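Local coordinates for 433aa long hypothetical phosphoribosylglycinamide formyl transferase (Pyrococcus horikoshii, PDB 2DWC), which belongs to the ATP-grasp proteins, combining a Rossmann-like N-terminal region with a PurT-type C-terminal region, and binds ADP in the crystal, at residues B[298-304]-B[386-391]; B[28-32]-B[375-379]; B[342-346]-B[400-405]. All coordinates share one frame. Residues are numbered along the deposited sequence.

In the fold
Contact 1 is central, touching both others: its centre lies about 11 Å from that of contact 2 and about 10 Å from that of contact 3. Contacts 2 and 3 are separate, with centres about 20 Å and nearest atoms about 8 Å apart. Strand 386-393 reaches both. Near its start, Leu387 O faces Phe376 N of contact 2 at 2.9 Å; farther on, Ala390 N faces His346 O of contact 3 at 2.8 Å, both probable hydrogen bonds. Val302 CG2 also packs 3.3 Å from Ala343 O. Strand 386-393 then leads into helix 397-409, which contact 3 packs against neighbouring strand 343-349. The Asp298 side chain of contact 1 lies about 9 Å from the bound ADP.

Contact 1 (B[298-304]-B[386-391]); sequences DTGMVTL and RLGIAL
Residues 298-301 form a 3-10 turn that leads into the helix ending at 306, while 386-391 are a strand; the CA atoms come closest at Val302 and Leu391, 7.0 Å apart. Asp298 (chi1 p) sends OD1 to the edge of the Arg386 guanidinium, 3.3 Å from both NH1 and NH2, a long bifurcated salt bridge. Arg386 reaches it through a t,t,m chain, and its stronger partner is Asp241. Met301 (m,t,m) extends its CE to 4.0 Å from CG2 of Ile389, whose p,t rotamer also brings CD1 to 4.2 Å from CD1 of Leu304 (m,t). Leu391, with chi1 at -92°, between the m and t wells, places CD1 3.9 Å from Leu304 CB and CD2 3.9 Å from Met301 O. Thr303 (p) turns back to donate from OG1 to Gly300 O at 2.7 Å. At the strand's start Leu387 and Gly388 both face Ile348 in a classic beta bulge, Gly388 being almost fully extended. The strand pairs antiparallel with 343-349 and 371-375, and the contact sets ATP-grasp residues against the C-terminal part of the mixed sheet, with Tyr242 of strand 241-247 alongside Asp298, Met301 and Arg386.

Contact 2 (B[28-32]-B[375-379]); sequences GELGK and LFGKP. With SO4 (sulfate ion), chain F.
Gly28 is the N-cap of helix 29-40, whose first turn closes with Lys32 N to Gly28 O at 2.9 Å; against it, 375-379 run from the end of strand 371-375 into an irregular loop. Glu29 and Phe376 are closest, CA to CA 6.0 Å. Two lysines carry the polar contacts. Lys378 (m,t,t,t) starts sideways but brings NZ 2.8 Å from Glu29 OE1 in a hydrogen-bonded salt bridge; the same NZ gives hydrogen bonds to Arg386 O and to O4 of a sulfate ion at 2.6 Å. All-trans Lys32 stretches NZ to Phe376 O, 2.9 Å in a weak hydrogen bond, and to a water at 3.0 Å that passes on weakly to Leu375 O (3.1 Å). The strongest partner of Lys32 NZ is Gln39 O of the second subunit, so the dimer interface reaches this contact. The helix start, with Gly28 and Gly31 after strand 21-25, resembles the glycine-rich strand-turn-helix of Rossmann-type folds, as expected of a preATP-grasp domain, here packed against the PurT-type region. The ring contact is CH-pi: Glu29 (chi1 p) sets CB 3.4 Å from the centroid of the Phe376 ring, only 3° off its normal. Separately, Glu29 OE2 lies 3.6 Å from Phe376 CE2. Gly377 follows with positive phi (88°), where a CB would jam against the preceding carbonyl.

Contact 3 (B[342-346]-B[400-405]); sequences PAATH and AKRKAE
His346, Ala344 and Ala404 bury the most surface where strand 343-346 lies along helix 400-405. The axes approach to 6.7 Å and run nearly alongside in the same direction, crossing at -29°; CA pairs are Ala343-Ala400 (5.4 Å), Ala344-Lys401 (5.1 Å) and His346-Glu405 (5.3 Å). Ala344 points at the helix and fits between its turns, CB 3.5 Å from Lys401 CA and 4.1 Å from Ala400 CB. Ala404, one turn on, has CB 4.3 Å from Ala344 CB and 3.8 Å from Ala344 O. His346 (chi1 t) lays its CB 3.5 Å from Ala404 O and its CD2 3.7 Å from Glu405 CA, and its ring meets His409 edge-to-face. Water links NE2 of His346 (2.8 Å) to OE2 of Glu405 (3.1 Å), and another joins Lys401 O (2.8 Å) weakly to Thr345 O (3.3 Å). Small alanines on both sides allow this close approach, a helix packed nearly along a strand on one face of the sheet, alpha/beta packing within the PurT-type C-terminal region.

Contact 1 (B[298-304]-B[386-391])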
ATOM      1  N   ASP B 298      10.544   8.292 -10.790  1.00 20.08           N
ATOM      2  CA  ASP B 298      10.661   8.630  -9.387  1.00 19.69           C
ATOM      3  C   ASP B 298       9.857   9.824  -8.880  1.00 19.64           C
ATOM      4  O   ASP B 298       9.314   9.766  -7.781  1.00 19.14           O
ATOM      5  CB  ASP B 298      12.149   8.741  -8.970  1.00 25.22           C
ATOM      6  CG  ASP B 298      12.965   9.667  -9.861  1.00 34.62           C
ATOM      7  OD1 ASP B 298      14.218   9.588  -9.775  1.00 26.96           O
ATOM      8  OD2 ASP B 298      12.387  10.474 -10.625  1.00 26.94           O
ATOM      9  N   THR B 299       9.712  10.867  -9.692  1.00 20.13           N
ATOM     10  CA  THR B 299       8.968  12.054  -9.250  1.00 19.19           C
ATOM     11  C   THR B 299       7.525  11.677  -8.968  1.00 19.01           C
ATOM     12  O   THR B 299       6.866  12.298  -8.131  1.00 22.55           O
ATOM     13  CB  THR B 299       9.011  13.141 -10.328  1.00 24.14           C
ATOM     14  OG1 THR B 299       8.398  12.637 -11.519  1.00 22.47           O
ATOM     15  CG2 THR B 299      10.498  13.531 -10.619  1.00 24.76           C
ATOM     16  N   GLY B 300       7.070  10.628  -9.643  1.00 19.49           N
ATOM     17  CA  GLY B 300       5.710  10.138  -9.467  1.00 18.71           C
ATOM     18  C   GLY B 300       5.448   9.455  -8.138  1.00 15.74           C
ATOM     19  O   GLY B 300       4.315   9.093  -7.872  1.00 17.10           O
ATOM     20  N   MET B 301       6.467   9.280  -7.292  1.00 15.93           N
ATOM     21  CA  MET B 301       6.205   8.663  -5.983  1.00 15.94           C
ATOM     22  C   MET B 301       5.245   9.511  -5.172  1.00 18.79           C
ATOM     23  O   MET B 301       4.596   9.017  -4.275  1.00 16.61           O
ATOM     24  CB  MET B 301       7.503   8.397  -5.195  1.00 19.19           C
ATOM     25  CG  MET B 301       8.204   7.093  -5.673  1.00 20.20           C
ATOM     26  SD  MET B 301       9.620   6.693  -4.593  1.00 26.27           S
ATOM     27  CE  MET B 301      10.919   7.694  -5.303  1.00 27.20           C
ATOM     28  N   VAL B 302       5.130  10.794  -5.500  1.00 16.61           N
ATOM     29  CA  VAL B 302       4.145  11.614  -4.772  1.00 16.05           C
ATOM     30  C   VAL B 302       2.723  11.012  -4.857  1.00 15.50           C
ATOM     31  O   VAL B 302       1.917  11.143  -3.918  1.00 15.99           O
ATOM     32  CB  VAL B 302       4.146  13.057  -5.315  1.00 18.05           C
ATOM     33  CG1 VAL B 302       3.700  13.101  -6.775  1.00 20.28           C
ATOM     34  CG2 VAL B 302       3.200  13.926  -4.440  1.00 17.14           C
ATOM     35  N   THR B 303       2.424  10.293  -5.948  1.00 19.10           N
ATOM     36  CA  THR B 303       1.095   9.706  -6.103  1.00 18.82           C
ATOM     37  C   THR B 303       0.764   8.592  -5.096  1.00 15.07           C
ATOM     38  O   THR B 303      -0.388   8.175  -4.977  1.00 18.10           O
ATOM     39  CB  THR B 303       0.833   9.217  -7.539  1.00 19.14           C
ATOM     40  OG1 THR B 303       1.739   8.154  -7.859  1.00 17.85           O
ATOM     41  CG2 THR B 303       1.004  10.398  -8.534  1.00 18.97           C
ATOM     42  N   LEU B 304       1.779   8.156  -4.336  1.00 16.10           N
ATOM     43  CA  LEU B 304       1.550   7.201  -3.248  1.00 15.64           C
ATOM     44  C   LEU B 304       0.669   7.926  -2.216  1.00 19.25           C
ATOM     45  O   LEU B 304      -0.025   7.296  -1.418  1.00 21.07           O
ATOM     46  CB  LEU B 304       2.889   6.865  -2.588  1.00 16.77           C
ATOM     47  CG  LEU B 304       3.761   6.007  -3.505  1.00 18.10           C
ATOM     48  CD1 LEU B 304       5.150   5.807  -2.834  1.00 20.99           C
ATOM     49  CD2 LEU B 304       3.083   4.628  -3.729  1.00 16.91           C
ATOM     50  N   ARG B 386      19.544   6.644  -3.027  1.00 26.56           N
ATOM     51  CA  ARG B 386      18.285   7.013  -2.392  1.00 22.82           C
ATOM     52  C   ARG B 386      17.838   5.811  -1.561  1.00 18.72           C
ATOM     53  O   ARG B 386      17.619   4.721  -2.116  1.00 19.37           O
ATOM     54  CB  ARG B 386      17.222   7.268  -3.446  1.00 21.83           C
ATOM     55  CG  ARG B 386      16.019   7.957  -2.891  1.00 29.23           C
ATOM     56  CD  ARG B 386      15.049   8.226  -4.052  1.00 39.86           C
ATOM     57  NE  ARG B 386      15.626   9.192  -4.987  1.00 40.59           N
ATOM     58  CZ  ARG B 386      15.481   9.143  -6.310  1.00 49.82           C
ATOM     59  NH1 ARG B 386      14.782   8.169  -6.875  1.00 43.34           N
ATOM     60  NH2 ARG B 386      16.032  10.082  -7.071  1.00 52.05           N
ATOM     61  N   LEU B 387      17.692   6.018  -0.256  1.00 16.78           N
ATOM     62  CA  LEU B 387      17.297   4.942   0.664  1.00 14.82           C
ATOM     63  C   LEU B 387      15.847   5.007   1.095  1.00 14.55           C
ATOM     64  O   LEU B 387      15.317   4.032   1.675  1.00 15.38           O
ATOM     65  CB  LEU B 387      18.204   4.964   1.907  1.00 17.81           C
ATOM     66  CG  LEU B 387      19.676   4.714   1.574  1.00 22.60           C
ATOM     67  CD1 LEU B 387      20.456   4.547   2.915  1.00 27.21           C
ATOM     68  CD2 LEU B 387      19.806   3.443   0.688  1.00 17.76           C
ATOM     69  N   GLY B 388      15.178   6.137   0.831  1.00 17.80           N
ATOM     70  CA  GLY B 388      13.769   6.215   1.217  1.00 18.96           C
ATOM     71  C   GLY B 388      13.185   7.548   0.816  1.00 18.40           C
ATOM     72  O   GLY B 388      13.846   8.315   0.104  1.00 17.84           O
ATOM     73  N   ILE B 389      11.954   7.819   1.234  1.00 16.84           N
ATOM     74  CA  ILE B 389      11.344   9.125   0.952  1.00 16.91           C
ATOM     75  C   ILE B 389      10.446   9.540   2.104  1.00 18.52           C
ATOM     76  O   ILE B 389       9.894   8.698   2.811  1.00 17.49           O
ATOM     77  CB  ILE B 389      10.387   9.152  -0.296  1.00 17.62           C
ATOM     78  CG1 ILE B 389       9.387   7.973  -0.222  1.00 19.65           C
ATOM     79  CG2 ILE B 389      11.188   9.220  -1.582  1.00 24.28           C
ATOM     80  CD1 ILE B 389       8.177   8.180  -1.125  1.00 27.86           C
ATOM     81  N   ALA B 390      10.314  10.851   2.295  1.00 18.31           N
ATOM     82  CA  ALA B 390       9.325  11.359   3.228  1.00 16.60           C
ATOM     83  C   ALA B 390       8.135  11.734   2.306  1.00 21.04           C
ATOM     84  O   ALA B 390       8.338  12.242   1.191  1.00 19.95           O
ATOM     85  CB  ALA B 390       9.852  12.646   3.949  1.00 21.13           C
ATOM     86  N   LEU B 391       6.908  11.466   2.765  1.00 15.49           N
ATOM     87  CA  LEU B 391       5.675  11.777   2.006  1.00 17.71           C
ATOM     88  C   LEU B 391       4.841  12.669   2.920  1.00 21.32           C
ATOM     89  O   LEU B 391       4.752  12.394   4.107  1.00 18.78           O
ATOM     90  CB  LEU B 391       4.834  10.519   1.797  1.00 23.83           C
ATOM     91  CG  LEU B 391       4.967   9.644   0.563  1.00 42.51           C
ATOM     92  CD1 LEU B 391       4.074   8.403   0.744  1.00 34.31           C
ATOM     93  CD2 LEU B 391       4.523  10.433  -0.662  1.00 44.70           C
TER

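Contact 2 (B[28-32]-B[375-379])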
ATOM      1  N   GLY B  28      14.169  -1.934  -7.949  1.00 14.99           N
ATOM      2  CA  GLY B  28      14.316  -0.807  -7.021  1.00 17.69           C
ATOM      3  C   GLY B  28      12.982  -0.396  -6.371  1.00 18.39           C
ATOM      4  O   GLY B  28      11.989  -1.133  -6.416  1.00 16.25           O
ATOM      5  N   GLU B  29      12.965   0.808  -5.779  1.00 15.96           N
ATOM      6  CA  GLU B  29      11.796   1.270  -5.072  1.00 15.70           C
ATOM      7  C   GLU B  29      10.534   1.375  -5.943  1.00 15.36           C
ATOM      8  O   GLU B  29       9.436   1.207  -5.418  1.00 17.06           O
ATOM      9  CB  GLU B  29      12.094   2.617  -4.396  1.00 16.06           C
ATOM     10  CG  GLU B  29      12.591   3.697  -5.360  1.00 20.05           C
ATOM     11  CD  GLU B  29      14.136   3.846  -5.434  1.00 31.07           C
ATOM     12  OE1 GLU B  29      14.911   2.844  -5.448  1.00 25.17           O
ATOM     13  OE2 GLU B  29      14.564   5.014  -5.524  1.00 24.93           O
ATOM     14  N   LEU B  30      10.697   1.692  -7.228  1.00 15.24           N
ATOM     15  CA  LEU B  30       9.536   1.811  -8.095  1.00 12.59           C
ATOM     16  C   LEU B  30       8.957   0.408  -8.335  1.00 16.66           C
ATOM     17  O   LEU B  30       7.735   0.199  -8.236  1.00 16.38           O
ATOM     18  CB  LEU B  30       9.965   2.489  -9.417  1.00 14.58           C
ATOM     19  CG  LEU B  30      10.629   3.872  -9.213  1.00 19.59           C
ATOM     20  CD1 LEU B  30      10.637   4.547 -10.594  1.00 27.57           C
ATOM     21  CD2 LEU B  30       9.876   4.774  -8.212  1.00 20.94           C
ATOM     22  N   GLY B  31       9.838  -0.545  -8.592  1.00 17.98           N
ATOM     23  CA  GLY B  31       9.379  -1.915  -8.777  1.00 14.99           C
ATOM     24  C   GLY B  31       8.755  -2.465  -7.499  1.00 11.73           C
ATOM     25  O   GLY B  31       7.820  -3.277  -7.524  1.00 13.09           O
ATOM     26  N   LYS B  32       9.275  -2.041  -6.347  1.00 14.53           N
ATOM     27  CA  LYS B  32       8.713  -2.533  -5.080  1.00 13.28           C
ATOM     28  C   LYS B  32       7.237  -2.142  -4.953  1.00 13.06           C
ATOM     29  O   LYS B  32       6.417  -2.962  -4.502  1.00 12.34           O
ATOM     30  CB  LYS B  32       9.507  -1.938  -3.889  1.00 14.88           C
ATOM     31  CG  LYS B  32       9.064  -2.443  -2.535  1.00 15.98           C
ATOM     32  CD  LYS B  32       9.935  -1.753  -1.442  1.00 13.92           C
ATOM     33  CE  LYS B  32       9.863  -2.521  -0.141  1.00 17.76           C
ATOM     34  NZ  LYS B  32      10.637  -1.780   0.933  1.00 18.41           N
ATOM     35  N   LEU B 375      10.850   3.460   3.672  1.00 13.13           N
ATOM     36  CA  LEU B 375      12.282   3.147   3.692  1.00 14.37           C
ATOM     37  C   LEU B 375      12.331   1.932   2.769  1.00 14.78           C
ATOM     38  O   LEU B 375      11.620   0.939   3.003  1.00 16.24           O
ATOM     39  CB  LEU B 375      12.699   2.821   5.130  1.00 15.72           C
ATOM     40  CG  LEU B 375      12.480   4.019   6.100  1.00 16.06           C
ATOM     41  CD1 LEU B 375      12.854   3.592   7.556  1.00 17.16           C
ATOM     42  CD2 LEU B 375      13.423   5.197   5.678  1.00 18.61           C
ATOM     43  N   PHE B 376      13.242   1.987   1.797  1.00 13.08           N
ATOM     44  CA  PHE B 376      13.182   1.013   0.717  1.00 12.75           C
ATOM     45  C   PHE B 376      13.707  -0.352   0.963  1.00 14.87           C
ATOM     46  O   PHE B 376      13.414  -1.252   0.175  1.00 16.22           O
ATOM     47  CB  PHE B 376      13.834   1.588  -0.567  1.00 14.35           C
ATOM     48  CG  PHE B 376      13.278   2.954  -0.988  1.00 14.45           C
ATOM     49  CD1 PHE B 376      11.934   3.281  -0.796  1.00 18.89           C
ATOM     50  CD2 PHE B 376      14.122   3.874  -1.642  1.00 16.20           C
ATOM     51  CE1 PHE B 376      11.419   4.516  -1.247  1.00 18.23           C
ATOM     52  CE2 PHE B 376      13.611   5.089  -2.094  1.00 18.16           C
ATOM     53  CZ  PHE B 376      12.276   5.406  -1.898  1.00 17.05           C
ATOM     54  N   GLY B 377      14.472  -0.545   2.029  1.00 14.43           N
ATOM     55  CA  GLY B 377      14.967  -1.900   2.240  1.00 17.38           C
ATOM     56  C   GLY B 377      16.266  -2.231   1.543  1.00 16.58           C
ATOM     57  O   GLY B 377      16.664  -3.401   1.525  1.00 15.13           O
ATOM     58  N   LYS B 378      16.960  -1.233   0.982  1.00 14.36           N
ATOM     59  CA  LYS B 378      18.207  -1.539   0.255  1.00 11.93           C
ATOM     60  C   LYS B 378      19.227  -2.005   1.288  1.00 13.13           C
ATOM     61  O   LYS B 378      19.488  -1.333   2.248  1.00 15.59           O
ATOM     62  CB  LYS B 378      18.716  -0.303  -0.497  1.00 13.07           C
ATOM     63  CG  LYS B 378      17.747   0.060  -1.617  1.00 14.49           C
ATOM     64  CD  LYS B 378      18.175   1.348  -2.355  1.00 17.13           C
ATOM     65  CE  LYS B 378      17.081   1.662  -3.397  1.00 18.71           C
ATOM     66  NZ  LYS B 378      17.486   2.834  -4.280  1.00 18.50           N
ATOM     67  N   PRO B 379      19.850  -3.162   1.038  1.00 14.55           N
ATOM     68  CA  PRO B 379      20.815  -3.709   1.998  1.00 15.11           C
ATOM     69  C   PRO B 379      22.132  -3.015   2.138  1.00 16.41           C
ATOM     70  O   PRO B 379      22.838  -3.230   3.131  1.00 17.75           O
ATOM     71  CB  PRO B 379      20.992  -5.189   1.576  1.00 18.30           C
ATOM     72  CG  PRO B 379      20.424  -5.283   0.201  1.00 23.62           C
ATOM     73  CD  PRO B 379      19.602  -4.044  -0.108  1.00 17.44           C
TER
HETATM   74  S   SO4 F 601      20.147   1.966  -7.033  1.00 39.75           S
HETATM   75  O1  SO4 F 601      21.505   2.591  -7.152  1.00 59.54           O
HETATM   76  O2  SO4 F 601      19.275   2.503  -8.130  1.00 47.80           O
HETATM   77  O3  SO4 F 601      20.275   0.476  -7.158  1.00 44.14           O
HETATM   78  O4  SO4 F 601      19.569   2.305  -5.691  1.00 37.08           O
HETATM   79  O   HOH W   1       9.439   1.011   0.798  1.00 18.72           O

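Contact 3 (B[342-346]-B[400-405])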
ATOM      1  N   PRO B 342      -3.596  17.216  -2.380  1.00 19.41           N
ATOM      2  CA  PRO B 342      -2.251  17.643  -2.778  1.00 20.70           C
ATOM      3  C   PRO B 342      -1.227  16.956  -1.870  1.00 19.30           C
ATOM      4  O   PRO B 342      -1.508  16.711  -0.690  1.00 20.18           O
ATOM      5  CB  PRO B 342      -2.272  19.162  -2.529  1.00 19.86           C
ATOM      6  CG  PRO B 342      -3.720  19.534  -2.834  1.00 21.67           C
ATOM      7  CD  PRO B 342      -4.462  18.393  -2.112  1.00 23.71           C
ATOM      8  N   ALA B 343      -0.044  16.681  -2.419  1.00 18.82           N
ATOM      9  CA  ALA B 343       0.989  16.011  -1.604  1.00 22.03           C
ATOM     10  C   ALA B 343       2.356  16.276  -2.167  1.00 21.03           C
ATOM     11  O   ALA B 343       2.505  16.875  -3.224  1.00 20.23           O
ATOM     12  CB  ALA B 343       0.706  14.457  -1.530  1.00 19.83           C
ATOM     13  N   ALA B 344       3.375  15.851  -1.444  1.00 17.79           N
ATOM     14  CA  ALA B 344       4.740  16.065  -1.887  1.00 18.87           C
ATOM     15  C   ALA B 344       5.632  14.997  -1.307  1.00 22.28           C
ATOM     16  O   ALA B 344       5.268  14.336  -0.327  1.00 20.08           O
ATOM     17  CB  ALA B 344       5.242  17.441  -1.368  1.00 21.46           C
ATOM     18  N   THR B 345       6.818  14.865  -1.891  1.00 20.82           N
ATOM     19  CA  THR B 345       7.828  13.925  -1.399  1.00 17.81           C
ATOM     20  C   THR B 345       9.154  14.652  -1.282  1.00 22.60           C
ATOM     21  O   THR B 345       9.355  15.711  -1.883  1.00 22.79           O
ATOM     22  CB  THR B 345       8.098  12.751  -2.367  1.00 27.87           C
ATOM     23  OG1 THR B 345       8.780  13.249  -3.534  1.00 25.15           O
ATOM     24  CG2 THR B 345       6.814  12.052  -2.760  1.00 25.06           C
ATOM     25  N   HIS B 346      10.047  14.114  -0.459  1.00 19.57           N
ATOM     26  CA  HIS B 346      11.405  14.609  -0.391  1.00 21.91           C
ATOM     27  C   HIS B 346      12.267  13.352  -0.184  1.00 19.67           C
ATOM     28  O   HIS B 346      11.943  12.497   0.652  1.00 19.57           O
ATOM     29  CB  HIS B 346      11.605  15.600   0.759  1.00 22.86           C
ATOM     30  CG  HIS B 346      12.898  16.346   0.652  1.00 24.31           C
ATOM     31  ND1 HIS B 346      14.124  15.747   0.877  1.00 26.22           N
ATOM     32  CD2 HIS B 346      13.167  17.613   0.238  1.00 25.55           C
ATOM     33  CE1 HIS B 346      15.090  16.609   0.602  1.00 30.31           C
ATOM     34  NE2 HIS B 346      14.538  17.745   0.209  1.00 30.71           N
ATOM     35  N   ALA B 400       2.509  20.990   2.039  1.00 22.92           N
ATOM     36  CA  ALA B 400       3.005  19.600   1.898  1.00 23.17           C
ATOM     37  C   ALA B 400       4.470  19.565   1.451  1.00 20.65           C
ATOM     38  O   ALA B 400       5.247  18.756   1.980  1.00 20.72           O
ATOM     39  CB  ALA B 400       2.119  18.822   0.927  1.00 24.32           C
ATOM     40  N   LYS B 401       4.867  20.425   0.498  1.00 21.80           N
ATOM     41  CA  LYS B 401       6.271  20.486   0.060  1.00 24.73           C
ATOM     42  C   LYS B 401       7.204  20.791   1.232  1.00 29.86           C
ATOM     43  O   LYS B 401       8.225  20.113   1.438  1.00 22.77           O
ATOM     44  CB  LYS B 401       6.484  21.581  -1.017  1.00 25.64           C
ATOM     45  CG  LYS B 401       5.775  21.345  -2.324  1.00 29.01           C
ATOM     46  CD  LYS B 401       5.810  22.582  -3.206  1.00 29.11           C
ATOM     47  CE  LYS B 401       7.245  22.972  -3.608  1.00 29.72           C
ATOM     48  NZ  LYS B 401       7.224  24.191  -4.488  1.00 37.75           N
ATOM     49  N   ARG B 402       6.866  21.821   2.016  1.00 25.40           N
ATOM     50  CA  ARG B 402       7.728  22.174   3.140  1.00 25.53           C
ATOM     51  C   ARG B 402       7.734  21.082   4.185  1.00 21.48           C
ATOM     52  O   ARG B 402       8.774  20.791   4.776  1.00 23.90           O
ATOM     53  CB  ARG B 402       7.293  23.508   3.783  1.00 23.45           C
ATOM     54  CG  ARG B 402       7.792  24.743   3.031  1.00 40.65           C
ATOM     55  CD  ARG B 402       7.456  26.055   3.800  1.00 44.16           C
ATOM     56  NE  ARG B 402       6.023  26.166   4.114  1.00 46.20           N
ATOM     57  CZ  ARG B 402       5.115  26.776   3.351  1.00 50.24           C
ATOM     58  NH1 ARG B 402       5.467  27.364   2.207  1.00 52.82           N
ATOM     59  NH2 ARG B 402       3.844  26.781   3.724  1.00 50.52           N
ATOM     60  N   LYS B 403       6.587  20.453   4.416  1.00 22.85           N
ATOM     61  CA  LYS B 403       6.543  19.396   5.411  1.00 21.22           C
ATOM     62  C   LYS B 403       7.351  18.135   5.045  1.00 19.33           C
ATOM     63  O   LYS B 403       8.048  17.572   5.919  1.00 21.06           O
ATOM     64  CB  LYS B 403       5.113  19.024   5.672  1.00 20.06           C
ATOM     65  CG  LYS B 403       4.930  17.999   6.733  1.00 24.25           C
ATOM     66  CD  LYS B 403       3.460  17.903   7.066  1.00 23.15           C
ATOM     67  CE  LYS B 403       3.038  19.019   8.024  1.00 26.87           C
ATOM     68  NZ  LYS B 403       1.666  18.784   8.547  1.00 24.01           N
ATOM     69  N   ALA B 404       7.248  17.693   3.788  1.00 19.82           N
ATOM     70  CA  ALA B 404       8.026  16.527   3.343  1.00 20.83           C
ATOM     71  C   ALA B 404       9.508  16.838   3.513  1.00 23.30           C
ATOM     72  O   ALA B 404      10.289  16.010   3.960  1.00 21.30           O
ATOM     73  CB  ALA B 404       7.716  16.184   1.851  1.00 20.76           C
ATOM     74  N   GLU B 405       9.914  18.044   3.127  1.00 20.65           N
ATOM     75  CA  GLU B 405      11.314  18.426   3.313  1.00 21.12           C
ATOM     76  C   GLU B 405      11.733  18.395   4.779  1.00 19.12           C
ATOM     77  O   GLU B 405      12.816  17.878   5.128  1.00 22.79           O
ATOM     78  CB  GLU B 405      11.559  19.829   2.754  1.00 26.68           C
ATOM     79  CG  GLU B 405      12.994  20.270   2.853  1.00 28.21           C
ATOM     80  CD  GLU B 405      13.168  21.680   2.311  1.00 47.62           C
ATOM     81  OE1 GLU B 405      12.238  22.502   2.478  1.00 50.58           O
ATOM     82  OE2 GLU B 405      14.234  21.963   1.728  1.00 51.86           O
TER
HETATM   83  O   HOH W   2       9.725  18.690  -0.400  1.00 33.52           O
HETATM   84  O   HOH W   3      16.227  20.026   0.463  1.00 48.12           O